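Local coordinates for protein 4-alpha-glucanotransferase (Corynebacterium glutamicum, PDB 5B68) that is an amylomaltase, or disproportionating enzyme, a glucanotransferase built on a TIM-barrel type of fold with an N-terminal beta-sandwich domain, at residues 401-413 with 424-438. Sequence-based numbering, arbitrary orientation.
Sequences LSHVLAPDASVGA and DWSQPPWHPVRLAEE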
loop_
_atom_site.group_PDB
_atom_site.type_symbol
_atom_site.label_atom_id
_atom_site.label_comp_id
_atom_site.label_asym_id
_atom_site.label_seq_id
_atom_site.Cartn_x
_atom_site.Cartn_y
_atom_site.Cartn_z
ATOM N N LEU A 401 -10.738 3.509 13.299
ATOM C CA LEU A 401 -10.547 2.100 13.241
ATOM C C LEU A 401 -9.906 1.577 14.486
ATOM O O LEU A 401 -9.391 0.413 14.475
ATOM C CB LEU A 401 -9.735 1.675 11.998
ATOM C CG LEU A 401 -10.240 2.028 10.609
ATOM C CD1 LEU A 401 -9.322 1.404 9.566
ATOM C CD2 LEU A 401 -11.619 1.515 10.411
ATOM N N SER A 402 -9.947 2.349 15.592
ATOM C CA SER A 402 -9.246 1.947 16.826
ATOM C C SER A 402 -9.556 0.544 17.298
ATOM O O SER A 402 -8.720 -0.126 17.845
ATOM C CB SER A 402 -9.506 2.946 18.006
ATOM O OG SER A 402 -10.907 3.091 18.262
ATOM N N HIS A 403 -10.790 0.173 17.101
ATOM C CA HIS A 403 -11.365 -1.114 17.556
ATOM C C HIS A 403 -10.802 -2.339 16.812
ATOM O O HIS A 403 -11.053 -3.494 17.234
ATOM C CB HIS A 403 -12.905 -1.017 17.425
ATOM C CG HIS A 403 -13.415 -0.715 16.032
ATOM N ND1 HIS A 403 -14.064 -1.655 15.239
ATOM C CD2 HIS A 403 -13.394 0.426 15.298
ATOM C CE1 HIS A 403 -14.387 -1.123 14.073
ATOM N NE2 HIS A 403 -13.982 0.136 14.086
ATOM N N VAL A 404 -10.079 -2.102 15.694
ATOM C CA VAL A 404 -9.399 -3.158 14.995
ATOM C C VAL A 404 -7.866 -2.930 14.900
ATOM O O VAL A 404 -7.218 -3.603 14.123
ATOM C CB VAL A 404 -9.999 -3.434 13.598
ATOM C CG1 VAL A 404 -11.443 -3.937 13.684
ATOM C CG2 VAL A 404 -9.906 -2.247 12.652
ATOM N N LEU A 405 -7.321 -2.060 15.748
ATOM C CA LEU A 405 -5.856 -1.806 15.798
ATOM C C LEU A 405 -5.297 -2.200 17.120
ATOM O O LEU A 405 -6.044 -2.420 18.091
ATOM C CB LEU A 405 -5.603 -0.303 15.549
ATOM C CG LEU A 405 -5.986 0.168 14.155
ATOM C CD1 LEU A 405 -6.047 1.693 14.084
ATOM C CD2 LEU A 405 -5.079 -0.397 13.091
ATOM N N ALA A 406 -3.982 -2.266 17.222
ATOM C CA ALA A 406 -3.289 -2.454 18.486
ATOM C C ALA A 406 -2.343 -1.251 18.636
ATOM O O ALA A 406 -1.142 -1.381 18.372
ATOM C CB ALA A 406 -2.523 -3.782 18.474
ATOM N N PRO A 407 -2.882 -0.071 19.035
ATOM C CA PRO A 407 -2.068 1.134 18.978
ATOM C C PRO A 407 -0.876 1.222 19.955
ATOM O O PRO A 407 0.019 2.032 19.714
ATOM C CB PRO A 407 -3.111 2.279 19.237
ATOM C CG PRO A 407 -4.214 1.612 19.970
ATOM C CD PRO A 407 -4.294 0.250 19.362
ATOM N N ASP A 408 -0.787 0.351 20.961
ATOM C CA ASP A 408 0.409 0.362 21.816
ATOM C C ASP A 408 1.582 -0.379 21.230
ATOM O O ASP A 408 2.620 -0.489 21.865
ATOM C CB ASP A 408 0.041 -0.156 23.192
ATOM C CG ASP A 408 -0.867 0.820 23.978
ATOM O OD1 ASP A 408 -1.014 1.968 23.596
ATOM O OD2 ASP A 408 -1.387 0.443 25.025
ATOM N N ALA A 409 1.435 -0.905 20.013
ATOM C CA ALA A 409 2.548 -1.473 19.265
ATOM C C ALA A 409 2.779 -0.551 18.059
ATOM O O ALA A 409 1.866 0.182 17.580
ATOM C CB ALA A 409 2.234 -2.912 18.790
ATOM N N SER A 410 3.989 -0.636 17.540
ATOM C CA SER A 410 4.393 0.163 16.423
ATOM C C SER A 410 5.069 -0.778 15.406
ATOM O O SER A 410 5.920 -1.597 15.758
ATOM C CB SER A 410 5.315 1.322 16.926
ATOM O OG SER A 410 5.539 2.195 15.853
ATOM N N VAL A 411 4.719 -0.650 14.165
ATOM C CA VAL A 411 5.254 -1.490 13.051
ATOM C C VAL A 411 6.624 -1.045 12.586
ATOM O O VAL A 411 6.892 0.134 12.488
ATOM C CB VAL A 411 4.321 -1.504 11.823
ATOM C CG1 VAL A 411 4.886 -2.386 10.711
ATOM C CG2 VAL A 411 2.963 -2.015 12.196
ATOM N N GLY A 412 7.474 -2.019 12.269
ATOM C CA GLY A 412 8.788 -1.667 11.735
ATOM C C GLY A 412 9.518 -2.837 11.162
ATOM O O GLY A 412 8.920 -3.701 10.516
ATOM N N ALA A 413 10.818 -2.863 11.402
ATOM C CA ALA A 413 11.689 -3.863 10.805
ATOM C C ALA A 413 12.855 -4.215 11.761
ATOM O O ALA A 413 13.347 -3.368 12.482
ATOM C CB ALA A 413 12.193 -3.313 9.514
ATOM N N ASP A 424 11.663 1.782 12.902
ATOM C CA ASP A 424 10.324 1.953 13.418
ATOM C C ASP A 424 9.586 2.812 12.415
ATOM O O ASP A 424 9.960 3.933 12.212
ATOM C CB ASP A 424 10.386 2.684 14.753
ATOM C CG ASP A 424 9.019 2.880 15.390
ATOM O OD1 ASP A 424 8.042 2.312 14.902
ATOM O OD2 ASP A 424 8.943 3.594 16.396
ATOM N N TRP A 425 8.541 2.283 11.794
ATOM C CA TRP A 425 7.768 3.027 10.807
ATOM C C TRP A 425 6.630 3.814 11.437
ATOM O O TRP A 425 6.021 4.632 10.800
ATOM C CB TRP A 425 7.219 2.094 9.734
ATOM C CG TRP A 425 8.258 1.323 9.039
ATOM C CD1 TRP A 425 9.552 1.643 8.938
ATOM C CD2 TRP A 425 8.096 0.087 8.344
ATOM N NE1 TRP A 425 10.223 0.697 8.233
ATOM C CE2 TRP A 425 9.346 -0.275 7.855
ATOM C CE3 TRP A 425 7.018 -0.751 8.099
ATOM C CZ2 TRP A 425 9.550 -1.428 7.124
ATOM C CZ3 TRP A 425 7.228 -1.894 7.369
ATOM C CH2 TRP A 425 8.479 -2.226 6.903
ATOM N N SER A 426 6.362 3.503 12.693
ATOM C CA SER A 426 5.448 4.226 13.563
ATOM C C SER A 426 3.963 3.872 13.427
ATOM O O SER A 426 3.149 4.351 14.162
ATOM C CB SER A 426 5.648 5.727 13.405
ATOM O OG SER A 426 4.876 6.214 12.350
ATOM N N GLN A 427 3.633 2.996 12.505
ATOM C CA GLN A 427 2.237 2.688 12.244
ATOM C C GLN A 427 1.616 1.782 13.298
ATOM O O GLN A 427 2.274 0.892 13.771
ATOM C CB GLN A 427 2.128 2.047 10.874
ATOM C CG GLN A 427 2.736 2.888 9.771
ATOM C CD GLN A 427 3.455 2.056 8.758
ATOM O OE1 GLN A 427 3.556 0.859 8.908
ATOM N NE2 GLN A 427 3.931 2.680 7.709
ATOM N N PRO A 428 0.341 1.973 13.620
ATOM C CA PRO A 428 -0.312 0.989 14.486
ATOM C C PRO A 428 -0.758 -0.233 13.688
ATOM O O PRO A 428 -1.355 -0.079 12.632
ATOM C CB PRO A 428 -1.504 1.770 15.051
ATOM C CG PRO A 428 -1.875 2.734 13.993
ATOM C CD PRO A 428 -0.562 3.085 13.309
ATOM N N PRO A 429 -0.464 -1.445 14.161
ATOM C CA PRO A 429 -0.846 -2.591 13.336
ATOM C C PRO A 429 -2.301 -2.929 13.508
ATOM O O PRO A 429 -2.904 -2.653 14.517
ATOM C CB PRO A 429 0.017 -3.697 13.885
ATOM C CG PRO A 429 0.257 -3.342 15.318
ATOM C CD PRO A 429 0.354 -1.851 15.313
ATOM N N TRP A 430 -2.816 -3.714 12.582
ATOM C CA TRP A 430 -4.104 -4.326 12.784
ATOM C C TRP A 430 -4.014 -5.203 14.031
ATOM O O TRP A 430 -2.988 -5.760 14.330
ATOM C CB TRP A 430 -4.430 -5.284 11.648
ATOM C CG TRP A 430 -4.673 -4.750 10.291
ATOM C CD1 TRP A 430 -4.016 -5.100 9.167
ATOM C CD2 TRP A 430 -5.710 -3.858 9.879
ATOM N NE1 TRP A 430 -4.538 -4.463 8.081
ATOM C CE2 TRP A 430 -5.587 -3.694 8.489
ATOM C CE3 TRP A 430 -6.715 -3.172 10.544
ATOM C CZ2 TRP A 430 -6.427 -2.874 7.765
ATOM C CZ3 TRP A 430 -7.545 -2.363 9.820
ATOM C CH2 TRP A 430 -7.395 -2.216 8.448
ATOM N N HIS A 431 -5.113 -5.308 14.748
ATOM C CA HIS A 431 -5.245 -6.309 15.757
ATOM C C HIS A 431 -5.666 -7.612 15.025
ATOM O O HIS A 431 -6.724 -7.620 14.385
ATOM C CB HIS A 431 -6.337 -5.877 16.768
ATOM C CG HIS A 431 -6.446 -6.808 17.921
ATOM N ND1 HIS A 431 -6.145 -6.463 19.220
ATOM C CD2 HIS A 431 -6.715 -8.129 17.941
ATOM C CE1 HIS A 431 -6.242 -7.538 19.984
ATOM N NE2 HIS A 431 -6.628 -8.549 19.237
ATOM N N PRO A 432 -4.831 -8.679 15.067
ATOM C CA PRO A 432 -5.145 -9.885 14.305
ATOM C C PRO A 432 -6.504 -10.548 14.576
ATOM O O PRO A 432 -7.046 -11.170 13.645
ATOM C CB PRO A 432 -4.054 -10.858 14.672
ATOM C CG PRO A 432 -2.924 -10.006 15.213
ATOM C CD PRO A 432 -3.519 -8.730 15.719
ATOM N N VAL A 433 -6.963 -10.551 15.820
ATOM C CA VAL A 433 -8.304 -11.109 16.141
ATOM C C VAL A 433 -9.432 -10.171 15.905
ATOM O O VAL A 433 -10.478 -10.547 15.338
ATOM C CB VAL A 433 -8.364 -11.672 17.602
ATOM C CG1 VAL A 433 -9.744 -12.238 17.947
ATOM C CG2 VAL A 433 -7.264 -12.703 17.803
ATOM N N ARG A 434 -9.346 -8.943 16.399
ATOM C CA ARG A 434 -10.445 -8.015 16.282
ATOM C C ARG A 434 -10.758 -7.649 14.843
ATOM O O ARG A 434 -11.914 -7.486 14.491
ATOM C CB ARG A 434 -10.202 -6.745 17.109
ATOM C CG ARG A 434 -10.108 -7.056 18.588
ATOM C CD ARG A 434 -9.814 -5.835 19.389
ATOM N NE ARG A 434 -9.812 -6.299 20.774
ATOM C CZ ARG A 434 -9.155 -5.748 21.798
ATOM N NH1 ARG A 434 -8.433 -4.646 21.642
ATOM N NH2 ARG A 434 -9.239 -6.323 23.001
ATOM N N LEU A 435 -9.749 -7.583 13.976
ATOM C CA LEU A 435 -10.005 -7.344 12.578
ATOM C C LEU A 435 -10.875 -8.509 12.055
ATOM O O LEU A 435 -11.760 -8.284 11.309
ATOM C CB LEU A 435 -8.695 -7.259 11.760
ATOM C CG LEU A 435 -8.900 -6.964 10.260
ATOM C CD1 LEU A 435 -9.685 -5.727 9.931
ATOM C CD2 LEU A 435 -7.589 -6.984 9.561
ATOM N N ALA A 436 -10.555 -9.744 12.451
ATOM C CA ALA A 436 -11.298 -10.924 12.002
ATOM C C ALA A 436 -12.737 -10.934 12.596
ATOM O O ALA A 436 -13.716 -11.396 11.908
ATOM C CB ALA A 436 -10.517 -12.168 12.345
ATOM N N GLU A 437 -12.878 -10.454 13.818
ATOM C CA GLU A 437 -14.178 -10.334 14.476
ATOM C C GLU A 437 -15.071 -9.357 13.754
ATOM O O GLU A 437 -16.272 -9.469 13.801
ATOM C CB GLU A 437 -14.041 -9.949 15.938
ATOM C CG GLU A 437 -13.445 -11.056 16.763
ATOM C CD GLU A 437 -13.262 -10.686 18.216
ATOM O OE1 GLU A 437 -13.121 -9.506 18.519
ATOM O OE2 GLU A 437 -13.262 -11.587 19.047
ATOM N N GLU A 438 -14.454 -8.377 13.119
ATOM C CA GLU A 438 -15.175 -7.391 12.347
ATOM C C GLU A 438 -15.332 -7.838 10.901
ATOM O O GLU A 438 -15.676 -7.067 10.068
ATOM C CB GLU A 438 -14.503 -6.032 12.400
ATOM C CG GLU A 438 -14.617 -5.372 13.743
ATOM C CD GLU A 438 -16.040 -5.041 14.122
ATOM O OE1 GLU A 438 -16.802 -4.544 13.293
ATOM O OE2 GLU A 438 -16.383 -5.269 15.271
#
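Ser410 and Asp424 meet through one short hydrogen bond. The Ser410 hydroxyl OG donates to Asp424 OD1 at 2.7 Å, on the syn lone pair of the carboxylate. With chi1 at -172°, OG lies beside the Ser410 carbonyl carbon and faces the acid. Ser426 N also donates to this OD1, so OD1 takes two donors, the second weakly.

Val411 uses both of its backbone polar groups. Val411 N donates to Gln427 O at 2.9 Å, in the carbonyl plane. Val411 O accepts Trp425 N at 2.8 Å, also in plane, and Ser426 N more weakly. Gly412 and Asp424 form an antiparallel non-hydrogen-bonded pair. Gly412 CA sits over one face of the Trp425 indole, 4.0 Å from the centroid of its five-membered ring, a CH-pi contact. Val411 CG1 meets Trp425 CE3. Gln427 OE1 is buried against Val411 CB and has no hydrogen-bond partner in the model. Strand 423-424 is outermost in a four-stranded antiparallel sheet; it pairs with strand 409-413, which pairs in turn with strand 467-472.

A second, separate bridge joins Leu405 to Trp430. Ala406 N donates to Pro429 O at 2.9 Å, nearly in line with the carbonyl bond. His431 N donates to Val404 O at 2.8 Å; this bond is straight at hydrogen (174°), but the donor lies above the carbonyl plane. Buried His431 ND1 has no partner. Val404 CG2 packs on Trp430 CZ3 at 3.7 Å, and its CG1 meets Glu438 CG. Between the bridges, Pro429 CG packs on Ala409 CB and Pro429 CB on Val411 CG2. Arg473 bonds to Pro407 O and Ser426 O, one from each segment.

The two segments are thus joined mainly by backbone bonds, with Ser410 to Asp424 the one side-chain bond between them.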